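Local coordinates for protein 3-Hydroxyacyl-CoA dehydrogenase (Ralstonia eutropha H16, PDB 4PZC) that catalyses the NAD-dependent interconversion of (S)-3-hydroxyacyl-CoA and 3-oxoacyl-CoA, with (S)-3-hydroxybutyryl-CoA among its substrates, at residues A44-A47 with S48-R52; S119-I123 with T124-A128. One frame throughout, in Å; residues are numbered along the deposited sequence.

Contact 1: A44-A47 with S48-R52; sequences ATVA and SSLDR
Ala44 accepts a backbone hydrogen bond from Ser48, and the same i to i+4 pattern repeats along helix 36-54, an α-helix of the Rossmann-type NAD-binding domain that is buried here at Val46 and Leu50 and exposed at Ala44, Thr45 and Asp51. The first bond, Ser48 N to Ala44 O, measures 2.7 Å. Thr45 comes next: its bond from the N-H of Ser49 fits the pattern, although the carbonyl oxygen is less surely placed. Its side chain turns back, weakly bonded through OG1 to Lys41 O, with Gly42 O as a second weak partner, and packs on Asn16 of helix 13-23. Ser49, one residue predicted to bind CoA, makes a weak hydrogen bond of its own from OG to Gln20.

Val46 brings side chains into the contact. With CG1 anti to the backbone N (chi1 172°), that methyl is carried along the helix toward Leu50, and the two side chains lie side by side, pointing the same way. CG1 of Val46 meets CD2 of Leu50 at 3.8 Å, and both residues also touch Gln20, so this buried apolar ridge faces helix 13-23. Beneath it, Leu50 N donates to Val46 O over 2.8 Å.

Ala47 closes the series on a more open side of the helix. Asp51 OD1 is taken up by a salt bridge with Lys64, while the N-H of Asp51 reaches Ala47 O at 2.9 Å with a nearly straight N-H...O angle of 170°.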
loop_
_atom_site.group_PDB
_atom_site.type_symbol
_atom_site.label_atom_id
_atom_site.label_comp_id
_atom_site.label_asym_id
_atom_site.label_seq_id
_atom_site.Cartn_x
_atom_site.Cartn_y
_atom_site.Cartn_z
ATOM N N ALA A 44 3.581 23.065 25.750
ATOM C CA ALA A 44 2.735 23.910 24.904
ATOM C C ALA A 44 1.996 23.112 23.834
ATOM O O ALA A 44 0.813 23.360 23.574
ATOM C CB ALA A 44 3.560 25.001 24.247
ATOM N N THR A 45 2.689 22.163 23.209
ATOM C CA THR A 45 2.087 21.385 22.120
ATOM C C THR A 45 1.065 20.385 22.666
ATOM O O THR A 45 0.046 20.130 22.027
ATOM C CB THR A 45 3.136 20.633 21.268
ATOM O OG1 THR A 45 4.454 21.038 21.652
ATOM C CG2 THR A 45 2.906 20.897 19.763
ATOM N N VAL A 46 1.336 19.827 23.842
ATOM C CA VAL A 46 0.391 18.913 24.483
ATOM C C VAL A 46 -0.788 19.706 25.054
ATOM O O VAL A 46 -1.935 19.247 25.018
ATOM C CB VAL A 46 1.077 18.051 25.565
ATOM C CG1 VAL A 46 0.064 17.230 26.360
ATOM C CG2 VAL A 46 2.098 17.137 24.910
ATOM N N ALA A 47 -0.499 20.896 25.571
ATOM C CA ALA A 47 -1.544 21.849 25.902
ATOM C C ALA A 47 -2.402 22.092 24.655
ATOM O O ALA A 47 -3.536 21.589 24.575
ATOM C CB ALA A 47 -0.943 23.152 26.420
ATOM N N SER A 48 -1.845 22.818 23.679
ATOM C CA SER A 48 -2.529 23.109 22.404
ATOM C C SER A 48 -3.273 21.881 21.849
ATOM O O SER A 48 -4.423 21.969 21.428
ATOM C CB SER A 48 -1.521 23.641 21.369
ATOM O OG SER A 48 -2.095 23.732 20.068
ATOM N N SER A 49 -2.604 20.738 21.872
ATOM C CA SER A 49 -3.184 19.490 21.405
ATOM C C SER A 49 -4.397 19.044 22.227
ATOM O O SER A 49 -5.397 18.589 21.662
ATOM C CB SER A 49 -2.129 18.388 21.428
ATOM O OG SER A 49 -2.731 17.115 21.336
ATOM N N LEU A 50 -4.298 19.146 23.549
ATOM C CA LEU A 50 -5.411 18.776 24.430
ATOM C C LEU A 50 -6.587 19.724 24.278
ATOM O O LEU A 50 -7.740 19.289 24.299
ATOM C CB LEU A 50 -4.962 18.717 25.890
ATOM C CG LEU A 50 -4.459 17.358 26.406
ATOM C CD1 LEU A 50 -3.820 16.494 25.330
ATOM C CD2 LEU A 50 -3.482 17.539 27.559
ATOM N N ASP A 51 -6.293 21.013 24.127
ATOM C CA ASP A 51 -7.326 22.003 23.828
ATOM C C ASP A 51 -8.212 21.465 22.707
ATOM O O ASP A 51 -9.426 21.330 22.881
ATOM C CB ASP A 51 -6.716 23.348 23.381
ATOM C CG ASP A 51 -5.904 24.045 24.476
ATOM O OD1 ASP A 51 -6.097 23.755 25.681
ATOM O OD2 ASP A 51 -5.074 24.903 24.107
ATOM N N ARG A 52 -7.588 21.141 21.573
ATOM C CA ARG A 52 -8.300 20.633 20.393
ATOM C C ARG A 52 -9.249 19.492 20.709
ATOM O O ARG A 52 -10.381 19.470 20.224
ATOM C CB ARG A 52 -7.322 20.137 19.329
ATOM C CG ARG A 52 -6.698 21.220 18.472
ATOM C CD ARG A 52 -6.209 20.618 17.161
ATOM N NE ARG A 52 -5.179 21.424 16.503
ATOM C CZ ARG A 52 -3.913 21.542 16.919
ATOM N NH1 ARG A 52 -3.491 20.924 18.022
ATOM N NH2 ARG A 52 -3.061 22.301 16.234
#

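Contact 2: S119-I123 with T124-A128; sequences SSISI and TKLAA
Ser122 and Lys125 meet where a loop turns into helix 123-127, and the serine hydroxyl does the work of an N-cap. Its OG stands anti to the backbone N (chi1 -179°), which swings it over the first turn to accept the N-H of Lys125. The bond from Lys125 N to Ser122 OG is long at 3.2 Å but fairly straight, with an N-H...O angle of 160°. Asn183 steadies the cap from outside: its ND2 is hydrogen-bonded to the same OG, and its OD1 takes the N-H of Ile123. Alongside, CB of Ser122 rests against CB of Lys125 at 3.7 Å, and from there the lysine chain runs away from the loop, bent at chi3.

Helical bonding begins directly behind the cap. Leu126 N reaches Ser122 O at 2.9 Å, and Ala127 N reaches Ile123 O at 2.8 Å.

One apolar pair bridges the start of the helix. Ile121 sends CG2 toward Leu126 because that methyl lies anti to the backbone N while CG1 takes the place beside it (chi1 -52°). The two side chains cross at about a right angle, with Ile121 CG2 against Leu126 CD1 at 3.6 Å. Tyr94 of helix 94-107 touches both, and Phe136 also packs on Leu126.

Thr124 places OG1 beside its own backbone N, where it is hydrogen-bonded to Leu157 N. In the Rossmann-type domain, where the loop after strand 113-117 carries Ser119, predicted to bind NAD and CoA, the Ile121-Leu126 pair is a hydrophobic staple, accompanying the Ser122 N-cap.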
loop_
_atom_site.group_PDB
_atom_site.type_symbol
_atom_site.label_atom_id
_atom_site.label_comp_id
_atom_site.label_asym_id
_atom_site.label_seq_id
_atom_site.Cartn_x
_atom_site.Cartn_y
_atom_site.Cartn_z
ATOM N N SER A 119 13.501 4.852 13.598
ATOM C CA SER A 119 13.015 4.219 12.369
ATOM C C SER A 119 14.072 3.359 11.708
ATOM O O SER A 119 13.749 2.381 11.039
ATOM C CB SER A 119 12.587 5.275 11.380
ATOM O OG SER A 119 13.164 6.494 11.740
ATOM N N SER A 120 15.331 3.712 11.917
ATOM C CA SER A 120 16.413 3.196 11.099
ATOM C C SER A 120 17.537 2.525 11.854
ATOM O O SER A 120 18.199 1.662 11.287
ATOM C CB SER A 120 17.005 4.345 10.262
ATOM O OG SER A 120 17.300 5.487 11.066
ATOM N N ILE A 121 17.759 2.897 13.110
ATOM C CA ILE A 121 18.992 2.519 13.805
ATOM C C ILE A 121 18.942 1.103 14.431
ATOM O O ILE A 121 17.941 0.703 15.058
ATOM C CB ILE A 121 19.365 3.553 14.888
ATOM C CG1 ILE A 121 19.386 5.004 14.329
ATOM C CG2 ILE A 121 20.715 3.205 15.508
ATOM C CD1 ILE A 121 20.627 5.398 13.538
ATOM N N SER A 122 20.035 0.350 14.270
ATOM C CA SER A 122 20.091 -1.022 14.775
ATOM C C SER A 122 19.958 -1.096 16.298
ATOM O O SER A 122 20.888 -0.756 17.056
ATOM C CB SER A 122 21.372 -1.740 14.356
ATOM O OG SER A 122 21.359 -3.070 14.861
ATOM N N ILE A 123 18.787 -1.560 16.723
ATOM C CA ILE A 123 18.500 -1.798 18.129
ATOM C C ILE A 123 19.595 -2.625 18.761
ATOM O O ILE A 123 20.035 -2.313 19.861
ATOM C CB ILE A 123 17.127 -2.522 18.302
ATOM C CG1 ILE A 123 15.968 -1.634 17.743
ATOM C CG2 ILE A 123 16.884 -2.961 19.752
ATOM C CD1 ILE A 123 16.002 -0.159 18.135
ATOM N N THR A 124 20.033 -3.671 18.073
ATOM C CA THR A 124 21.097 -4.523 18.582
ATOM C C THR A 124 22.410 -3.817 18.731
ATOM O O THR A 124 23.128 -4.043 19.695
ATOM C CB THR A 124 21.286 -5.735 17.683
ATOM O OG1 THR A 124 20.153 -6.574 17.861
ATOM C CG2 THR A 124 22.551 -6.528 18.024
ATOM N N LYS A 125 22.736 -2.942 17.796
ATOM C CA LYS A 125 23.950 -2.125 17.937
ATOM C C LYS A 125 23.818 -1.161 19.125
ATOM O O LYS A 125 24.788 -0.972 19.878
ATOM C CB LYS A 125 24.267 -1.372 16.645
ATOM C CG LYS A 125 25.743 -1.075 16.473
ATOM C CD LYS A 125 26.057 -0.731 15.020
ATOM C CE LYS A 125 27.127 -1.655 14.434
ATOM N NZ LYS A 125 27.165 -1.559 12.949
ATOM N N LEU A 126 22.627 -0.590 19.318
ATOM C CA LEU A 126 22.408 0.294 20.459
ATOM C C LEU A 126 22.428 -0.439 21.787
ATOM O O LEU A 126 23.307 -0.195 22.609
ATOM C CB LEU A 126 21.115 1.068 20.314
ATOM C CG LEU A 126 21.204 2.100 19.202
ATOM C CD1 LEU A 126 19.847 2.737 18.938
ATOM C CD2 LEU A 126 22.273 3.132 19.553
ATOM N N ALA A 127 21.472 -1.336 22.000
ATOM C CA ALA A 127 21.493 -2.233 23.157
ATOM C C ALA A 127 22.906 -2.580 23.672
ATOM O O ALA A 127 23.150 -2.565 24.880
ATOM C CB ALA A 127 20.746 -3.522 22.826
ATOM N N ALA A 128 23.832 -2.905 22.772
ATOM C CA ALA A 128 25.187 -3.314 23.203
ATOM C C ALA A 128 26.038 -2.187 23.798
ATOM O O ALA A 128 27.073 -2.481 24.397
ATOM C CB ALA A 128 25.944 -3.985 22.060
#

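Followed from the N terminus, the chain passes the first Rossmann strands, 5-9 and 28-32, before contact 1, which lies wholly inside helix 36-54 and so closes one helical turn, with no loop spanned. Strands 85-88 and 113-117 come later, and contact 2 closes the first turn of helix 123-127, just after the loop that follows strand 113-117. The two are in series, neither nested nor crossed; they lie on opposite sides of the chain's centre, nearest atoms about 19 Å apart. Contact 1 ties its helix to helix 13-23, beside the dinucleotide-binding end, whereas contact 2 sets helix 123-127 and the loop before it against helix 94-107 and strand 136-141 within the same NAD-binding domain.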